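Local coordinates for protein putative dehydrogenase (Pseudarthrobacter phenanthrenivorans, PDB 6A3F) that catalyses the NAD(+)-dependent oxidation of levoglucosan to 3-dehydrolevoglucosan, acting as a homotetramer of the Gfo/Idh/MocA family, at residues E168-R173 and V318-D323; R219-E224 and I295-H300; Y153-A158 and A363-K368. All blocks are in the same frame, centred on the assembly; numbering follows the deposited sequence.

Contact 1 (E168-R173 and V318-D323)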
ATOM      1  N   GLU B 168       6.318 -10.582  24.685  1.00 22.14           N
ATOM      2  CA  GLU B 168       7.743 -10.910  24.608  1.00 24.10           C
ATOM      3  C   GLU B 168       8.660  -9.727  24.897  1.00 25.24           C
ATOM      4  O   GLU B 168       9.849  -9.944  25.027  1.00 26.47           O
ATOM      5  CB  GLU B 168       8.139 -11.333  23.200  1.00 28.93           C
ATOM      6  CG  GLU B 168       7.852 -12.763  22.893  1.00 38.89           C
ATOM      7  CD  GLU B 168       8.385 -13.130  21.511  1.00 42.13           C
ATOM      8  OE1 GLU B 168       9.178 -12.325  20.894  1.00 38.20           O
ATOM      9  OE2 GLU B 168       8.000 -14.201  21.071  1.00 44.19           O
ATOM     10  N   GLY B 169       8.215  -8.479  24.914  1.00 21.88           N
ATOM     11  CA  GLY B 169       9.115  -7.406  25.056  1.00 22.04           C
ATOM     12  C   GLY B 169       9.687  -6.914  23.726  1.00 22.39           C
ATOM     13  O   GLY B 169      10.496  -5.994  23.730  1.00 21.79           O
ATOM     14  N   ALA B 170       9.163  -7.432  22.625  1.00 20.03           N
ATOM     15  CA  ALA B 170       9.742  -7.195  21.268  1.00 21.87           C
ATOM     16  C   ALA B 170       9.625  -5.715  20.858  1.00 20.43           C
ATOM     17  O   ALA B 170      10.499  -5.225  20.073  1.00 19.78           O
ATOM     18  CB  ALA B 170       9.102  -8.113  20.255  1.00 21.69           C
ATOM     19  N   ILE B 171       8.631  -4.956  21.378  1.00 17.78           N
ATOM     20  CA  ILE B 171       8.572  -3.522  21.055  1.00 18.80           C
ATOM     21  C   ILE B 171       8.805  -2.667  22.296  1.00 18.53           C
ATOM     22  O   ILE B 171       8.429  -1.491  22.333  1.00 18.64           O
ATOM     23  CB  ILE B 171       7.276  -3.112  20.305  1.00 19.37           C
ATOM     24  CG1 ILE B 171       5.995  -3.288  21.129  1.00 20.16           C
ATOM     25  CG2 ILE B 171       7.196  -3.875  18.988  1.00 20.40           C
ATOM     26  CD1 ILE B 171       4.832  -2.414  20.685  1.00 21.74           C
ATOM     27  N   GLY B 172       9.348  -3.268  23.351  1.00 20.49           N
ATOM     28  CA  GLY B 172       9.595  -2.526  24.585  1.00 20.96           C
ATOM     29  C   GLY B 172       8.312  -2.250  25.358  1.00 21.73           C
ATOM     30  O   GLY B 172       7.341  -3.008  25.259  1.00 22.10           O
ATOM     31  N   ARG B 173       8.305  -1.139  26.079  1.00 22.49           N
ATOM     32  CA  ARG B 173       7.138  -0.762  26.828  1.00 23.68           C
ATOM     33  C   ARG B 173       6.215   0.067  25.938  1.00 21.49           C
ATOM     34  O   ARG B 173       6.665   0.909  25.177  1.00 21.38           O
ATOM     35  CB  ARG B 173       7.513   0.057  28.061  1.00 25.67           C
ATOM     36  CG  ARG B 173       8.278  -0.730  29.124  1.00 27.93           C
ATOM     37  CD  ARG B 173       7.421  -1.810  29.740  1.00 32.54           C
ATOM     38  NE  ARG B 173       8.048  -2.461  30.886  1.00 36.16           N
ATOM     39  CZ  ARG B 173       7.964  -2.057  32.153  1.00 38.89           C
ATOM     40  NH1 ARG B 173       7.236  -1.007  32.483  1.00 31.24           N
ATOM     41  NH2 ARG B 173       8.577  -2.762  33.094  1.00 35.79           N
ATOM     42  N   VAL B 318       5.111  -4.343  11.553  1.00 18.52           N
ATOM     43  CA  VAL B 318       5.913  -4.150  12.788  1.00 19.40           C
ATOM     44  C   VAL B 318       7.267  -3.566  12.430  1.00 18.84           C
ATOM     45  O   VAL B 318       7.868  -4.013  11.476  1.00 19.65           O
ATOM     46  CB  VAL B 318       6.058  -5.440  13.602  1.00 18.62           C
ATOM     47  CG1 VAL B 318       6.658  -6.606  12.829  1.00 21.72           C
ATOM     48  CG2 VAL B 318       6.793  -5.199  14.925  1.00 22.52           C
ATOM     49  N   ALA B 319       7.685  -2.549  13.196  1.00 19.67           N
ATOM     50  CA  ALA B 319       8.952  -1.886  13.012  1.00 19.26           C
ATOM     51  C   ALA B 319       9.750  -2.098  14.296  1.00 20.36           C
ATOM     52  O   ALA B 319       9.234  -1.741  15.336  1.00 18.46           O
ATOM     53  CB  ALA B 319       8.745  -0.417  12.716  1.00 18.71           C
ATOM     54  N   PHE B 320      10.939  -2.714  14.184  1.00 20.32           N
ATOM     55  CA  PHE B 320      11.864  -2.904  15.308  1.00 21.21           C
ATOM     56  C   PHE B 320      12.983  -1.864  15.294  1.00 21.47           C
ATOM     57  O   PHE B 320      13.757  -1.704  14.334  1.00 22.52           O
ATOM     58  CB  PHE B 320      12.394  -4.337  15.315  1.00 20.97           C
ATOM     59  CG  PHE B 320      11.331  -5.385  15.432  1.00 22.85           C
ATOM     60  CD1 PHE B 320      10.594  -5.521  16.613  1.00 21.78           C
ATOM     61  CD2 PHE B 320      11.026  -6.205  14.354  1.00 19.81           C
ATOM     62  CE1 PHE B 320       9.637  -6.507  16.733  1.00 21.00           C
ATOM     63  CE2 PHE B 320      10.041  -7.168  14.468  1.00 22.42           C
ATOM     64  CZ  PHE B 320       9.356  -7.333  15.657  1.00 21.96           C
ATOM     65  N   ALA B 321      13.118  -1.168  16.429  1.00 20.75           N
ATOM     66  CA  ALA B 321      14.168  -0.205  16.654  1.00 21.71           C
ATOM     67  C   ALA B 321      15.555  -0.864  16.525  1.00 22.13           C
ATOM     68  O   ALA B 321      16.488  -0.217  16.137  1.00 24.73           O
ATOM     69  CB  ALA B 321      14.037   0.457  18.017  1.00 21.19           C
ATOM     70  N   SER B 322      15.662  -2.125  16.832  1.00 21.94           N
ATOM     71  CA  SER B 322      16.967  -2.791  16.837  1.00 25.26           C
ATOM     72  C   SER B 322      17.525  -3.017  15.409  1.00 27.89           C
ATOM     73  O   SER B 322      18.655  -3.500  15.282  1.00 24.68           O
ATOM     74  CB  SER B 322      16.836  -4.097  17.548  1.00 23.45           C
ATOM     75  OG  SER B 322      15.925  -4.950  16.869  1.00 26.07           O
ATOM     76  N   ASP B 323      16.738  -2.818  14.327  1.00 24.04           N
ATOM     77  CA  ASP B 323      17.257  -3.071  12.931  1.00 26.72           C
ATOM     78  C   ASP B 323      18.469  -2.201  12.719  1.00 24.25           C
ATOM     79  O   ASP B 323      18.559  -1.117  13.242  1.00 24.04           O
ATOM     80  CB  ASP B 323      16.210  -2.689  11.877  1.00 27.18           C
ATOM     81  CG  ASP B 323      14.993  -3.605  11.822  1.00 32.65           C
ATOM     82  OD1 ASP B 323      15.071  -4.732  12.236  1.00 33.50           O
ATOM     83  OD2 ASP B 323      13.914  -3.156  11.289  1.00 40.48           O
TER
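The ring of F320 is the main apolar surface of this contact, and it meets A170 and I171 with the side carrying CD1 and CE1. A170 CB lies 3.9 Å from F320 CE1, while I171 CG2 approaches the same F320 CE1 obliquely at 4.2 Å. I171 CG2 also reaches V318 CG2, at 4.3 Å, so this one methyl branch bridges the two strand residues. The rest of the I171 side chain leads away from F320; I171 also packs on I306 of strand 304-309. V318 and F320 fit together as well: V318 CG2 sits 3.4 Å above the plane of the F320 ring, displaced toward its rim. With CG anti to the carbonyl carbon (chi1 -59°), the ring of F320 swings back along its strand toward V318 and the loop.

The polar element is the carbonyl of A170. Its O lies at the edge of the ring, near the ring plane, 3.5 Å from F320 CD1, an approach consistent with a weak electrostatic attraction between the ring edge and the oxygen. No hydrogen bond joins the two segments.

Backbone turns shape both sides. G169 ends helix 157-167 in a Schellman motif with positive phi, and a type I turn follows from G169 to G172, closed by G172 N to G169 O at 3.0 Å. A second type I turn, F320 to D323, ends the strand, with D323 N to F320 O at 3.2 Å. R327 of the second subunit packs on A170 and F320 and forms a salt bridge with E168.

Such packing joins the helix-to-strand turn leading into strand 174-182 to the end of strand 315-320, near the margin of the large mixed sheet of the C-terminal domain, beside a subunit interface.

Contact 2 (R219-E224 and I295-H300)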
ATOM      1  N   ARG B 219      -7.724  -2.998  25.554  1.00 20.04           N
ATOM      2  CA  ARG B 219      -7.579  -3.678  26.850  1.00 22.40           C
ATOM      3  C   ARG B 219      -6.649  -4.892  26.681  1.00 22.82           C
ATOM      4  O   ARG B 219      -5.814  -5.194  27.546  1.00 21.38           O
ATOM      5  CB  ARG B 219      -8.951  -4.058  27.390  1.00 23.70           C
ATOM      6  CG  ARG B 219      -9.752  -2.887  27.936  1.00 25.33           C
ATOM      7  CD  ARG B 219     -11.040  -3.421  28.581  1.00 25.38           C
ATOM      8  NE  ARG B 219     -10.758  -4.160  29.799  1.00 25.93           N
ATOM      9  CZ  ARG B 219     -10.835  -5.478  29.960  1.00 27.53           C
ATOM     10  NH1 ARG B 219     -11.249  -6.277  28.988  1.00 28.18           N
ATOM     11  NH2 ARG B 219     -10.466  -6.005  31.115  1.00 29.24           N
ATOM     12  N   TYR B 220      -6.787  -5.579  25.549  1.00 19.74           N
ATOM     13  CA  TYR B 220      -6.036  -6.828  25.274  1.00 20.92           C
ATOM     14  C   TYR B 220      -4.533  -6.535  25.082  1.00 21.11           C
ATOM     15  O   TYR B 220      -3.658  -7.248  25.594  1.00 21.01           O
ATOM     16  CB  TYR B 220      -6.682  -7.537  24.081  1.00 21.79           C
ATOM     17  CG  TYR B 220      -6.010  -8.779  23.549  1.00 21.65           C
ATOM     18  CD1 TYR B 220      -5.681  -9.843  24.383  1.00 21.53           C
ATOM     19  CD2 TYR B 220      -5.675  -8.888  22.208  1.00 22.60           C
ATOM     20  CE1 TYR B 220      -5.078 -10.995  23.898  1.00 21.14           C
ATOM     21  CE2 TYR B 220      -5.094 -10.048  21.696  1.00 21.67           C
ATOM     22  CZ  TYR B 220      -4.789 -11.100  22.543  1.00 23.69           C
ATOM     23  OH  TYR B 220      -4.211 -12.221  22.036  1.00 21.74           O
ATOM     24  N   LEU B 221      -4.234  -5.533  24.300  1.00 20.67           N
ATOM     25  CA  LEU B 221      -2.888  -5.280  23.860  1.00 20.47           C
ATOM     26  C   LEU B 221      -2.187  -4.303  24.809  1.00 20.73           C
ATOM     27  O   LEU B 221      -0.946  -4.356  24.877  1.00 21.61           O
ATOM     28  CB  LEU B 221      -2.900  -4.672  22.438  1.00 19.99           C
ATOM     29  CG  LEU B 221      -3.522  -5.564  21.364  1.00 19.46           C
ATOM     30  CD1 LEU B 221      -3.704  -4.783  20.064  1.00 22.06           C
ATOM     31  CD2 LEU B 221      -2.700  -6.814  21.132  1.00 20.14           C
ATOM     32  N   VAL B 222      -2.906  -3.325  25.404  1.00 20.77           N
ATOM     33  CA  VAL B 222      -2.268  -2.252  26.200  1.00 21.66           C
ATOM     34  C   VAL B 222      -2.520  -2.481  27.703  1.00 23.04           C
ATOM     35  O   VAL B 222      -1.568  -2.582  28.484  1.00 24.12           O
ATOM     36  CB  VAL B 222      -2.739  -0.848  25.796  1.00 22.31           C
ATOM     37  CG1 VAL B 222      -2.028   0.245  26.570  1.00 23.05           C
ATOM     38  CG2 VAL B 222      -2.541  -0.636  24.313  1.00 21.06           C
ATOM     39  N   GLY B 223      -3.804  -2.522  28.100  1.00 22.84           N
ATOM     40  CA  GLY B 223      -4.199  -2.730  29.513  1.00 22.46           C
ATOM     41  C   GLY B 223      -5.479  -1.965  29.846  1.00 22.80           C
ATOM     42  O   GLY B 223      -6.207  -1.475  28.936  1.00 21.54           O
ATOM     43  N   GLU B 224      -5.748  -1.813  31.152  1.00 22.81           N
ATOM     44  CA  GLU B 224      -6.990  -1.235  31.579  1.00 24.00           C
ATOM     45  C   GLU B 224      -6.951   0.278  31.389  1.00 24.30           C
ATOM     46  O   GLU B 224      -5.924   0.915  31.438  1.00 24.73           O
ATOM     47  CB  GLU B 224      -7.256  -1.549  33.059  1.00 26.49           C
ATOM     48  CG  GLU B 224      -7.412  -3.014  33.379  1.00 26.55           C
ATOM     49  CD  GLU B 224      -8.700  -3.676  32.894  1.00 26.41           C
ATOM     50  OE1 GLU B 224      -9.484  -3.035  32.138  1.00 27.94           O
ATOM     51  OE2 GLU B 224      -8.879  -4.872  33.223  1.00 29.42           O
ATOM     52  N   ILE B 295     -10.976  -1.429  10.817  1.00 18.41           N
ATOM     53  CA  ILE B 295     -10.540  -1.574  12.202  1.00 19.40           C
ATOM     54  C   ILE B 295      -9.020  -1.460  12.230  1.00 19.62           C
ATOM     55  O   ILE B 295      -8.335  -2.258  11.559  1.00 18.30           O
ATOM     56  CB  ILE B 295     -10.958  -2.900  12.821  1.00 21.02           C
ATOM     57  CG1 ILE B 295     -12.372  -3.313  12.396  1.00 18.77           C
ATOM     58  CG2 ILE B 295     -10.767  -2.829  14.340  1.00 21.34           C
ATOM     59  CD1 ILE B 295     -12.764  -4.680  12.864  1.00 18.38           C
ATOM     60  N   THR B 296      -8.491  -0.459  12.910  1.00 18.53           N
ATOM     61  CA  THR B 296      -7.021  -0.240  12.900  1.00 18.14           C
ATOM     62  C   THR B 296      -6.493  -0.052  14.313  1.00 19.12           C
ATOM     63  O   THR B 296      -7.247   0.367  15.260  1.00 18.72           O
ATOM     64  CB  THR B 296      -6.633   0.993  12.075  1.00 18.84           C
ATOM     65  OG1 THR B 296      -7.007   2.172  12.798  1.00 19.26           O
ATOM     66  CG2 THR B 296      -7.312   0.965  10.716  1.00 20.40           C
ATOM     67  N   PHE B 297      -5.200  -0.351  14.475  1.00 18.25           N
ATOM     68  CA  PHE B 297      -4.536   0.222  15.642  1.00 17.39           C
ATOM     69  C   PHE B 297      -3.096   0.495  15.256  1.00 17.50           C
ATOM     70  O   PHE B 297      -2.558  -0.137  14.303  1.00 17.53           O
ATOM     71  CB  PHE B 297      -4.650  -0.693  16.867  1.00 18.23           C
ATOM     72  CG  PHE B 297      -4.113  -2.091  16.706  1.00 18.12           C
ATOM     73  CD1 PHE B 297      -2.740  -2.348  16.774  1.00 19.46           C
ATOM     74  CD2 PHE B 297      -4.992  -3.165  16.598  1.00 19.07           C
ATOM     75  CE1 PHE B 297      -2.269  -3.650  16.665  1.00 19.69           C
ATOM     76  CE2 PHE B 297      -4.506  -4.464  16.535  1.00 22.68           C
ATOM     77  CZ  PHE B 297      -3.149  -4.695  16.552  1.00 20.12           C
ATOM     78  N   GLU B 298      -2.520   1.446  15.970  1.00 16.20           N
ATOM     79  CA  GLU B 298      -1.120   1.740  15.859  1.00 18.06           C
ATOM     80  C   GLU B 298      -0.608   1.897  17.282  1.00 19.51           C
ATOM     81  O   GLU B 298      -1.154   2.703  18.011  1.00 18.09           O
ATOM     82  CB  GLU B 298      -0.854   3.015  15.070  1.00 19.30           C
ATOM     83  CG  GLU B 298       0.615   3.440  15.028  1.00 17.96           C
ATOM     84  CD  GLU B 298       1.067   4.282  13.829  1.00 20.58           C
ATOM     85  OE1 GLU B 298       0.299   4.400  12.827  1.00 17.70           O
ATOM     86  OE2 GLU B 298       2.230   4.766  13.833  1.00 19.60           O
ATOM     87  N   ILE B 299       0.382   1.102  17.613  1.00 18.32           N
ATOM     88  CA  ILE B 299       0.968   1.109  18.934  1.00 20.21           C
ATOM     89  C   ILE B 299       2.420   1.551  18.852  1.00 16.90           C
ATOM     90  O   ILE B 299       3.193   0.998  18.055  1.00 17.72           O
ATOM     91  CB  ILE B 299       0.840  -0.251  19.618  1.00 20.14           C
ATOM     92  CG1 ILE B 299      -0.625  -0.657  19.829  1.00 22.95           C
ATOM     93  CG2 ILE B 299       1.620  -0.217  20.926  1.00 23.46           C
ATOM     94  CD1 ILE B 299      -0.814  -2.106  20.209  1.00 22.46           C
ATOM     95  N   HIS B 300       2.799   2.538  19.679  1.00 19.61           N
ATOM     96  CA  HIS B 300       4.231   2.986  19.763  1.00 17.34           C
ATOM     97  C   HIS B 300       4.810   2.504  21.098  1.00 18.63           C
ATOM     98  O   HIS B 300       4.313   2.894  22.162  1.00 18.51           O
ATOM     99  CB  HIS B 300       4.376   4.482  19.600  1.00 17.94           C
ATOM    100  CG  HIS B 300       3.742   5.022  18.358  1.00 19.68           C
ATOM    101  ND1 HIS B 300       3.129   6.253  18.306  1.00 20.15           N
ATOM    102  CD2 HIS B 300       3.631   4.492  17.131  1.00 18.69           C
ATOM    103  CE1 HIS B 300       2.671   6.450  17.069  1.00 19.30           C
ATOM    104  NE2 HIS B 300       2.964   5.398  16.338  1.00 16.49           N
TER
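L221, in the last turn of helix 206-221, packs against F297 and I299 of strand 294-301. Its CB already points at the strand and lies 4.0 Å from I299 CD1. From there CG stands anti to the carbonyl carbon (chi1 -61°), and CD1 extends on from it (chi2 170°) to lie over the ring of F297. L221 CD1 is 3.7 Å from the centroid of that ring and only 18° off its normal, a CH-pi contact over the face, with the nearest carbons, F297 CZ and CE2, both at 3.6 Å. The same methyl also touches I299 CD1, at 3.9 Å, so it sits in the corner formed by the ring face and the I299 tip.

F297 and I299, two apart on the strand, both point toward the helix. The side chains of L221 and F297 cross at about a right angle. F177 of the neighbouring strand 174-182 packs on both F297 and I299, and A162 and I166 of helix 157-167 extend the same apolar layer.

Polar groups lie away from this core. R219, two residues earlier in the helix, grips E224 side-on just past G223, R219 NE giving to E224 OE1 and R219 NH2 to E224 OE2, each at 2.9 Å, and R219 NH1 pairs with D382. On the opposite face of the strand H300 NE2 donates to E298 OE2 at 2.7 Å, while E298 also forms a salt bridge with R291 of the third subunit.

This is helix-on-sheet packing, the end of helix 206-221 lying against the mixed sheet of the C-terminal substrate-binding alpha/beta domain.

Contact 3 (Y153-A158 and A363-K368)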
ATOM      1  N   TYR B 153     -12.849 -10.063  16.783  1.00 20.06           N
ATOM      2  CA  TYR B 153     -11.778  -9.516  16.000  1.00 21.12           C
ATOM      3  C   TYR B 153     -10.453  -9.607  16.744  1.00 20.12           C
ATOM      4  O   TYR B 153      -9.404  -9.608  16.091  1.00 20.25           O
ATOM      5  CB  TYR B 153     -12.035  -8.074  15.578  1.00 21.02           C
ATOM      6  CG  TYR B 153     -13.135  -7.908  14.570  1.00 20.41           C
ATOM      7  CD1 TYR B 153     -13.024  -8.428  13.290  1.00 20.38           C
ATOM      8  CD2 TYR B 153     -14.323  -7.272  14.931  1.00 21.55           C
ATOM      9  CE1 TYR B 153     -14.036  -8.259  12.369  1.00 20.35           C
ATOM     10  CE2 TYR B 153     -15.354  -7.118  14.019  1.00 21.29           C
ATOM     11  CZ  TYR B 153     -15.189  -7.578  12.720  1.00 22.09           C
ATOM     12  OH  TYR B 153     -16.177  -7.419  11.780  1.00 20.23           O
ATOM     13  N   ARG B 154     -10.455  -9.770  18.066  1.00 22.94           N
ATOM     14  CA  ARG B 154      -9.161  -9.934  18.738  1.00 22.73           C
ATOM     15  C   ARG B 154      -8.536 -11.308  18.429  1.00 20.44           C
ATOM     16  O   ARG B 154      -7.345 -11.481  18.735  1.00 22.11           O
ATOM     17  CB  ARG B 154      -9.289  -9.673  20.239  1.00 22.68           C
ATOM     18  CG  ARG B 154      -9.916 -10.814  21.020  1.00 23.45           C
ATOM     19  CD  ARG B 154      -9.347 -11.068  22.414  1.00 22.61           C
ATOM     20  NE  ARG B 154      -9.737 -10.060  23.407  1.00 21.86           N
ATOM     21  CZ  ARG B 154      -9.530 -10.179  24.724  1.00 21.96           C
ATOM     22  NH1 ARG B 154      -8.947 -11.264  25.200  1.00 26.16           N
ATOM     23  NH2 ARG B 154      -9.864  -9.206  25.553  1.00 23.32           N
ATOM     24  N   ARG B 155      -9.287 -12.257  17.857  1.00 21.13           N
ATOM     25  CA  ARG B 155      -8.793 -13.546  17.497  1.00 21.00           C
ATOM     26  C   ARG B 155      -8.427 -13.579  15.994  1.00 20.50           C
ATOM     27  O   ARG B 155      -8.200 -14.647  15.447  1.00 21.72           O
ATOM     28  CB  ARG B 155      -9.786 -14.651  17.888  1.00 20.24           C
ATOM     29  CG  ARG B 155      -9.671 -15.015  19.370  1.00 21.10           C
ATOM     30  CD  ARG B 155     -10.736 -15.936  19.907  1.00 22.79           C
ATOM     31  NE  ARG B 155     -10.293 -16.516  21.172  1.00 23.22           N
ATOM     32  CZ  ARG B 155     -10.367 -15.954  22.375  1.00 22.68           C
ATOM     33  NH1 ARG B 155     -10.903 -14.756  22.544  1.00 22.62           N
ATOM     34  NH2 ARG B 155      -9.903 -16.633  23.422  1.00 24.28           N
ATOM     35  N   THR B 156      -8.380 -12.434  15.313  1.00 20.23           N
ATOM     36  CA  THR B 156      -7.645 -12.343  14.059  1.00 19.81           C
ATOM     37  C   THR B 156      -6.180 -12.725  14.349  1.00 17.49           C
ATOM     38  O   THR B 156      -5.574 -12.141  15.245  1.00 17.51           O
ATOM     39  CB  THR B 156      -7.685 -10.938  13.449  1.00 19.00           C
ATOM     40  OG1 THR B 156      -9.015 -10.399  13.335  1.00 20.33           O
ATOM     41  CG2 THR B 156      -7.034 -10.878  12.080  1.00 19.58           C
ATOM     42  N   PRO B 157      -5.626 -13.676  13.583  1.00 18.12           N
ATOM     43  CA  PRO B 157      -4.301 -14.120  13.951  1.00 18.71           C
ATOM     44  C   PRO B 157      -3.312 -12.955  14.069  1.00 17.43           C
ATOM     45  O   PRO B 157      -2.491 -12.971  14.973  1.00 19.36           O
ATOM     46  CB  PRO B 157      -3.936 -15.152  12.894  1.00 18.09           C
ATOM     47  CG  PRO B 157      -5.266 -15.759  12.587  1.00 18.55           C
ATOM     48  CD  PRO B 157      -6.216 -14.578  12.615  1.00 16.78           C
ATOM     49  N   ALA B 158      -3.363 -11.973  13.172  1.00 18.58           N
ATOM     50  CA  ALA B 158      -2.487 -10.811  13.209  1.00 18.16           C
ATOM     51  C   ALA B 158      -2.562 -10.057  14.549  1.00 17.57           C
ATOM     52  O   ALA B 158      -1.582  -9.508  15.007  1.00 18.31           O
ATOM     53  CB  ALA B 158      -2.846  -9.905  12.069  1.00 16.50           C
ATOM     54  N   ALA B 363     -14.712 -20.020  18.766  1.00 23.25           N
ATOM     55  CA  ALA B 363     -15.409 -21.245  19.190  1.00 22.80           C
ATOM     56  C   ALA B 363     -14.426 -22.299  19.716  1.00 25.46           C
ATOM     57  O   ALA B 363     -14.715 -23.027  20.710  1.00 26.06           O
ATOM     58  CB  ALA B 363     -16.266 -21.756  18.075  1.00 24.67           C
ATOM     59  N   HIS B 364     -13.260 -22.419  19.079  1.00 24.89           N
ATOM     60  CA  HIS B 364     -12.251 -23.336  19.600  1.00 24.72           C
ATOM     61  C   HIS B 364     -11.904 -22.992  21.043  1.00 25.13           C
ATOM     62  O   HIS B 364     -11.819 -23.912  21.914  1.00 25.30           O
ATOM     63  CB  HIS B 364     -10.976 -23.320  18.738  1.00 22.67           C
ATOM     64  CG  HIS B 364      -9.938 -24.286  19.226  1.00 25.40           C
ATOM     65  ND1 HIS B 364      -8.734 -23.886  19.750  1.00 27.34           N
ATOM     66  CD2 HIS B 364      -9.950 -25.626  19.308  1.00 27.94           C
ATOM     67  CE1 HIS B 364      -8.043 -24.955  20.135  1.00 26.46           C
ATOM     68  NE2 HIS B 364      -8.778 -26.022  19.901  1.00 28.24           N
ATOM     69  N   ASP B 365     -11.659 -21.711  21.333  1.00 22.96           N
ATOM     70  CA  ASP B 365     -11.169 -21.385  22.649  1.00 25.37           C
ATOM     71  C   ASP B 365     -12.314 -21.519  23.675  1.00 25.28           C
ATOM     72  O   ASP B 365     -12.080 -21.843  24.845  1.00 25.59           O
ATOM     73  CB  ASP B 365     -10.566 -19.982  22.717  1.00 24.65           C
ATOM     74  CG  ASP B 365      -9.157 -19.888  22.064  1.00 26.36           C
ATOM     75  OD1 ASP B 365      -8.517 -20.940  21.779  1.00 25.04           O
ATOM     76  OD2 ASP B 365      -8.735 -18.746  21.849  1.00 25.95           O
ATOM     77  N   PHE B 366     -13.517 -21.256  23.209  1.00 25.03           N
ATOM     78  CA  PHE B 366     -14.728 -21.323  24.050  1.00 25.54           C
ATOM     79  C   PHE B 366     -14.950 -22.770  24.517  1.00 24.91           C
ATOM     80  O   PHE B 366     -15.212 -23.058  25.697  1.00 27.32           O
ATOM     81  CB  PHE B 366     -15.911 -20.818  23.230  1.00 24.18           C
ATOM     82  CG  PHE B 366     -17.248 -20.850  23.934  1.00 26.02           C
ATOM     83  CD1 PHE B 366     -17.450 -20.165  25.121  1.00 27.10           C
ATOM     84  CD2 PHE B 366     -18.317 -21.518  23.376  1.00 30.32           C
ATOM     85  CE1 PHE B 366     -18.687 -20.208  25.764  1.00 27.78           C
ATOM     86  CE2 PHE B 366     -19.555 -21.538  24.007  1.00 34.96           C
ATOM     87  CZ  PHE B 366     -19.735 -20.882  25.206  1.00 28.67           C
ATOM     88  N   PHE B 367     -14.864 -23.672  23.578  1.00 26.21           N
ATOM     89  CA  PHE B 367     -15.097 -25.081  23.822  1.00 29.15           C
ATOM     90  C   PHE B 367     -13.921 -25.714  24.598  1.00 31.50           C
ATOM     91  O   PHE B 367     -14.143 -26.635  25.430  1.00 29.99           O
ATOM     92  CB  PHE B 367     -15.456 -25.794  22.515  1.00 30.53           C
ATOM     93  CG  PHE B 367     -16.915 -25.702  22.143  1.00 36.53           C
ATOM     94  CD1 PHE B 367     -17.843 -26.550  22.706  1.00 41.68           C
ATOM     95  CD2 PHE B 367     -17.372 -24.765  21.235  1.00 40.99           C
ATOM     96  CE1 PHE B 367     -19.191 -26.437  22.403  1.00 42.43           C
ATOM     97  CE2 PHE B 367     -18.718 -24.660  20.916  1.00 43.20           C
ATOM     98  CZ  PHE B 367     -19.624 -25.509  21.489  1.00 40.67           C
ATOM     99  N   LYS B 368     -12.703 -25.219  24.389  1.00 29.78           N
ATOM    100  CA  LYS B 368     -11.541 -25.635  25.156  1.00 29.91           C
ATOM    101  C   LYS B 368     -11.755 -25.294  26.646  1.00 30.82           C
ATOM    102  O   LYS B 368     -11.524 -26.133  27.505  1.00 28.50           O
ATOM    103  CB  LYS B 368     -10.297 -24.945  24.574  1.00 33.73           C
ATOM    104  CG  LYS B 368      -8.983 -25.277  25.248  1.00 39.67           C
ATOM    105  CD  LYS B 368      -7.726 -25.051  24.404  1.00 46.14           C
ATOM    106  CE  LYS B 368      -6.583 -25.889  24.944  1.00 52.55           C
ATOM    107  NZ  LYS B 368      -5.266 -25.468  24.413  1.00 63.45           N
TER
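R155 holds D365 in a salt bridge in which two nitrogens converge on one oxygen. R155 NE donates to D365 OD2 at 2.8 Å, and R155 NH2 to the same D365 OD2 at 2.9 Å. The bonds are bent, with N-H...O angles of 150° and 141°, as expected when one acceptor is shared side-on. Both donors meet OD2 on its anti side; the oxygen stays near the guanidinium plane, yet the carboxylate is turned 75° from that plane. An extended run from CG to NE lets R155 span the gap to the helix.

A further bond runs from R155 NH1 to the backbone O of S377, fixing the other side of the guanidinium. Around this centre, I361 and E362 of helix 355-371 and P378 pack on the R155 side chain. Within its own segment, T156 N and T156 OG1 both donate to Y153 O, the latter at 2.9 Å, which braces the turn following Y153, a levoglucosan-binding residue.

The R155 side chain lies about 6 Å from that of the NADH-binding N152. Two N-H donors on one oxygen would favour the ionised form of the D365 carboxylate, and a buried arginine is thereby paired electrostatically with helix 355-371.

Contacts 1 and 2 are both buried and apolar, and they serve the same mixed sheet: I171 CD1 of the first packs on I299 CG2 of the second at 3.9 Å. Helix 157-167 begins in contact 3, runs beside contact 2 and leads into the loop of contact 1. Contact 1 lies toward the sheet's margin, its centre about 28 Å from that of the chain; the centres of contacts 2 and 3 are about 15 and 11 Å from it. Contact 3 is only partly buried, and charge rather than methyl and ring surface joins its segments. Y153 CD2 touches I295 CD1 at 3.7 Å, so the strand of contact 2 packs on the levoglucosan-binding Y153.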